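Local coordinates for xylosidase (Xanthomonas axonopodis pv. citri, PDB 6XN2), which probably hydrolyses xylan-derived oligosaccharides as a glycoside hydrolase of family 43, its pocket holding xylose units near a bound calcium ion, at residues Arg115-Pro120 with Phe133-Ala138. Residues are numbered along the deposited sequence; the frame is centred on the assembly and turned at random.
Sequences RQMWAP and FPAKRA. With XYP (beta-D-xylopyranose), chain E.
Arg115 and Lys136 form a single antiparallel hydrogen-bonded bridge between residues 115-120 and strand 128-136. Lys136 N gives a nearly straight bond to Arg115 O (3.0 Å), whereas the return bond from Arg115 N is weak. Trp118 N reaches Pro134 O at 3.0 Å, and between them the Ala135 CA-H points at Gln116 O.

Among polar side chains, Lys136 leaves with CG anti to the backbone N (chi1 -168°) and bends at chi3, which lays its amine beside Gln116. Lys136 NZ donates to Gln116 OE1 in the carbonyl plane, though the modelled 2.5 Å is doubtfully short. Gln116 OE1 lies over the centre of one face of the Arg115 guanidinium, 3.5 Å above its plane. This carbonyl probably eases the approach of two like charges, Arg115 NH2 and Lys136 NZ, 3.6 Å apart, which share a water, weakly on the lysine side.

In the five-bladed beta-propeller of family 43, this loop connects one four-stranded sheet to the next and runs into the sugar pocket. There Trp118 lays a ring face against xylose C4, while Ala119 N donates to xylose O3; Phe81 O takes both Trp118 NE1 and Gln116 NE2.

Apolar contacts join the loop to the strand. Trp118 CB rests on Pro134 CG (3.6 Å), and Met117 SD sits oblique to the Phe133 ring, 3.8 Å from both its CD2 and CE2, in a Met-aromatic contact.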
loop_
_atom_site.group_PDB
_atom_site.type_symbol
_atom_site.label_atom_id
_atom_site.label_comp_id
_atom_site.label_asym_id
_atom_site.label_seq_id
_atom_site.Cartn_x
_atom_site.Cartn_y
_atom_site.Cartn_z
ATOM N N ARG A 115 -11.294 -12.109 -9.988
ATOM C CA ARG A 115 -10.304 -11.337 -10.725
ATOM C C ARG A 115 -9.687 -10.210 -9.902
ATOM O O ARG A 115 -10.062 -9.982 -8.751
ATOM C CB ARG A 115 -10.947 -10.752 -11.987
ATOM C CG ARG A 115 -12.080 -9.787 -11.680
ATOM C CD ARG A 115 -12.915 -9.464 -12.906
ATOM N NE ARG A 115 -13.776 -8.313 -12.655
ATOM C CZ ARG A 115 -13.553 -7.095 -13.143
ATOM N NH1 ARG A 115 -12.504 -6.874 -13.926
ATOM N NH2 ARG A 115 -14.387 -6.099 -12.860
ATOM N N GLN A 116 -8.735 -9.520 -10.529
ATOM C CA GLN A 116 -8.104 -8.319 -9.992
ATOM C C GLN A 116 -7.448 -8.542 -8.631
ATOM O O GLN A 116 -7.941 -8.104 -7.585
ATOM C CB GLN A 116 -9.124 -7.182 -9.931
ATOM C CG GLN A 116 -9.575 -6.753 -11.322
ATOM C CD GLN A 116 -10.476 -5.542 -11.307
ATOM O OE1 GLN A 116 -11.506 -5.529 -10.638
ATOM N NE2 GLN A 116 -10.092 -4.513 -12.052
ATOM N N MET A 117 -6.318 -9.234 -8.676
ATOM C CA MET A 117 -5.475 -9.433 -7.511
ATOM C C MET A 117 -4.614 -8.191 -7.324
ATOM O O MET A 117 -3.568 -8.047 -7.963
ATOM C CB MET A 117 -4.623 -10.683 -7.693
ATOM C CG MET A 117 -5.450 -11.946 -7.917
ATOM S SD MET A 117 -5.963 -12.656 -6.337
ATOM C CE MET A 117 -4.585 -13.747 -5.995
ATOM N N TRP A 118 -5.087 -7.273 -6.493
ATOM C CA TRP A 118 -4.457 -5.982 -6.279
ATOM C C TRP A 118 -3.452 -5.897 -5.136
ATOM O O TRP A 118 -3.103 -6.877 -4.589
ATOM C CB TRP A 118 -5.534 -4.904 -6.212
ATOM C CG TRP A 118 -6.177 -4.615 -7.556
ATOM C CD1 TRP A 118 -6.014 -5.293 -8.686
ATOM C CD2 TRP A 118 -7.065 -3.545 -7.867
ATOM N NE1 TRP A 118 -6.732 -4.731 -9.694
ATOM C CE2 TRP A 118 -7.384 -3.649 -9.214
ATOM C CE3 TRP A 118 -7.602 -2.498 -7.139
ATOM C CZ2 TRP A 118 -8.213 -2.756 -9.840
ATOM C CZ3 TRP A 118 -8.424 -1.629 -7.761
ATOM C CH2 TRP A 118 -8.725 -1.756 -9.088
ATOM N N ALA A 119 -2.996 -4.700 -4.823
ATOM C CA ALA A 119 -1.995 -4.428 -3.811
ATOM C C ALA A 119 -1.992 -5.262 -2.535
ATOM O O ALA A 119 -2.764 -5.039 -1.698
ATOM C CB ALA A 119 -2.041 -2.976 -3.456
ATOM N N PRO A 120 -1.020 -6.149 -2.379
ATOM C CA PRO A 120 -1.003 -7.005 -1.207
ATOM C C PRO A 120 -0.030 -6.622 -0.122
ATOM O O PRO A 120 0.693 -5.691 -0.250
ATOM C CB PRO A 120 -0.526 -8.310 -1.798
ATOM C CG PRO A 120 0.462 -7.877 -2.788
ATOM C CD PRO A 120 -0.026 -6.584 -3.352
ATOM N N PHE A 133 -4.361 -9.966 0.650
ATOM C CA PHE A 133 -4.570 -9.442 -0.697
ATOM C C PHE A 133 -6.017 -9.047 -0.960
ATOM O O PHE A 133 -6.945 -9.710 -0.491
ATOM C CB PHE A 133 -4.123 -10.478 -1.739
ATOM C CG PHE A 133 -4.937 -11.744 -1.721
ATOM C CD1 PHE A 133 -4.665 -12.741 -0.800
ATOM C CD2 PHE A 133 -5.969 -11.936 -2.626
ATOM C CE1 PHE A 133 -5.412 -13.905 -0.771
ATOM C CE2 PHE A 133 -6.727 -13.103 -2.595
ATOM C CZ PHE A 133 -6.441 -14.085 -1.678
ATOM N N PRO A 134 -6.215 -7.958 -1.717
ATOM C CA PRO A 134 -7.550 -7.583 -2.169
ATOM C C PRO A 134 -7.865 -8.234 -3.515
ATOM O O PRO A 134 -7.020 -8.270 -4.422
ATOM C CB PRO A 134 -7.453 -6.064 -2.294
ATOM C CG PRO A 134 -6.021 -5.839 -2.737
ATOM C CD PRO A 134 -5.196 -6.987 -2.159
ATOM N N ALA A 135 -9.069 -8.769 -3.641
ATOM C CA ALA A 135 -9.511 -9.293 -4.923
ATOM C C ALA A 135 -11.001 -9.065 -5.058
ATOM O O ALA A 135 -11.684 -8.767 -4.079
ATOM C CB ALA A 135 -9.165 -10.775 -5.058
ATOM N N LYS A 136 -11.498 -9.208 -6.277
ATOM C CA LYS A 136 -12.886 -8.917 -6.579
ATOM C C LYS A 136 -13.688 -10.209 -6.715
ATOM O O LYS A 136 -13.281 -11.125 -7.435
ATOM C CB LYS A 136 -12.963 -8.087 -7.862
ATOM C CG LYS A 136 -14.318 -7.489 -8.137
ATOM C CD LYS A 136 -14.255 -6.487 -9.283
ATOM C CE LYS A 136 -13.899 -5.097 -8.784
ATOM N NZ LYS A 136 -13.557 -4.206 -9.930
ATOM N N ARG A 137 -14.834 -10.258 -6.066
ATOM C CA ARG A 137 -15.719 -11.390 -6.170
ATOM C C ARG A 137 -16.410 -11.382 -7.512
ATOM O O ARG A 137 -16.437 -10.387 -8.194
ATOM C CB ARG A 137 -16.799 -11.345 -5.106
ATOM C CG ARG A 137 -16.313 -11.309 -3.695
ATOM C CD ARG A 137 -17.390 -11.466 -2.650
ATOM N NE ARG A 137 -18.574 -10.686 -2.920
ATOM C CZ ARG A 137 -19.152 -9.864 -2.060
ATOM N NH1 ARG A 137 -18.629 -9.678 -0.886
ATOM N NH2 ARG A 137 -20.237 -9.204 -2.390
ATOM N N ALA A 138 -17.016 -12.499 -7.866
ATOM C CA ALA A 138 -17.715 -12.566 -9.143
ATOM C C ALA A 138 -18.765 -11.463 -9.270
ATOM O O ALA A 138 -19.024 -10.982 -10.372
ATOM C CB ALA A 138 -18.358 -13.921 -9.321
HETATM O O1 XYP E . -6.013 1.825 -7.693
HETATM C C1 XYP E . -4.811 1.091 -7.644
HETATM C C2 XYP E . -4.843 0.210 -6.412
HETATM C C3 XYP E . -3.833 -0.891 -6.466
HETATM C C4 XYP E . -3.897 -1.601 -7.801
HETATM C C5 XYP E . -3.728 -0.596 -8.904
HETATM O O2 XYP E . -4.596 0.934 -5.215
HETATM O O3 XYP E . -4.249 -1.725 -5.425
HETATM O O4 XYP E . -2.855 -2.518 -7.904
HETATM O O5 XYP E . -4.741 0.368 -8.845
HETATM O O HOH W 1 -15.957 -9.433 -11.161
HETATM O O HOH W 2 -13.869 -3.468 -13.049
#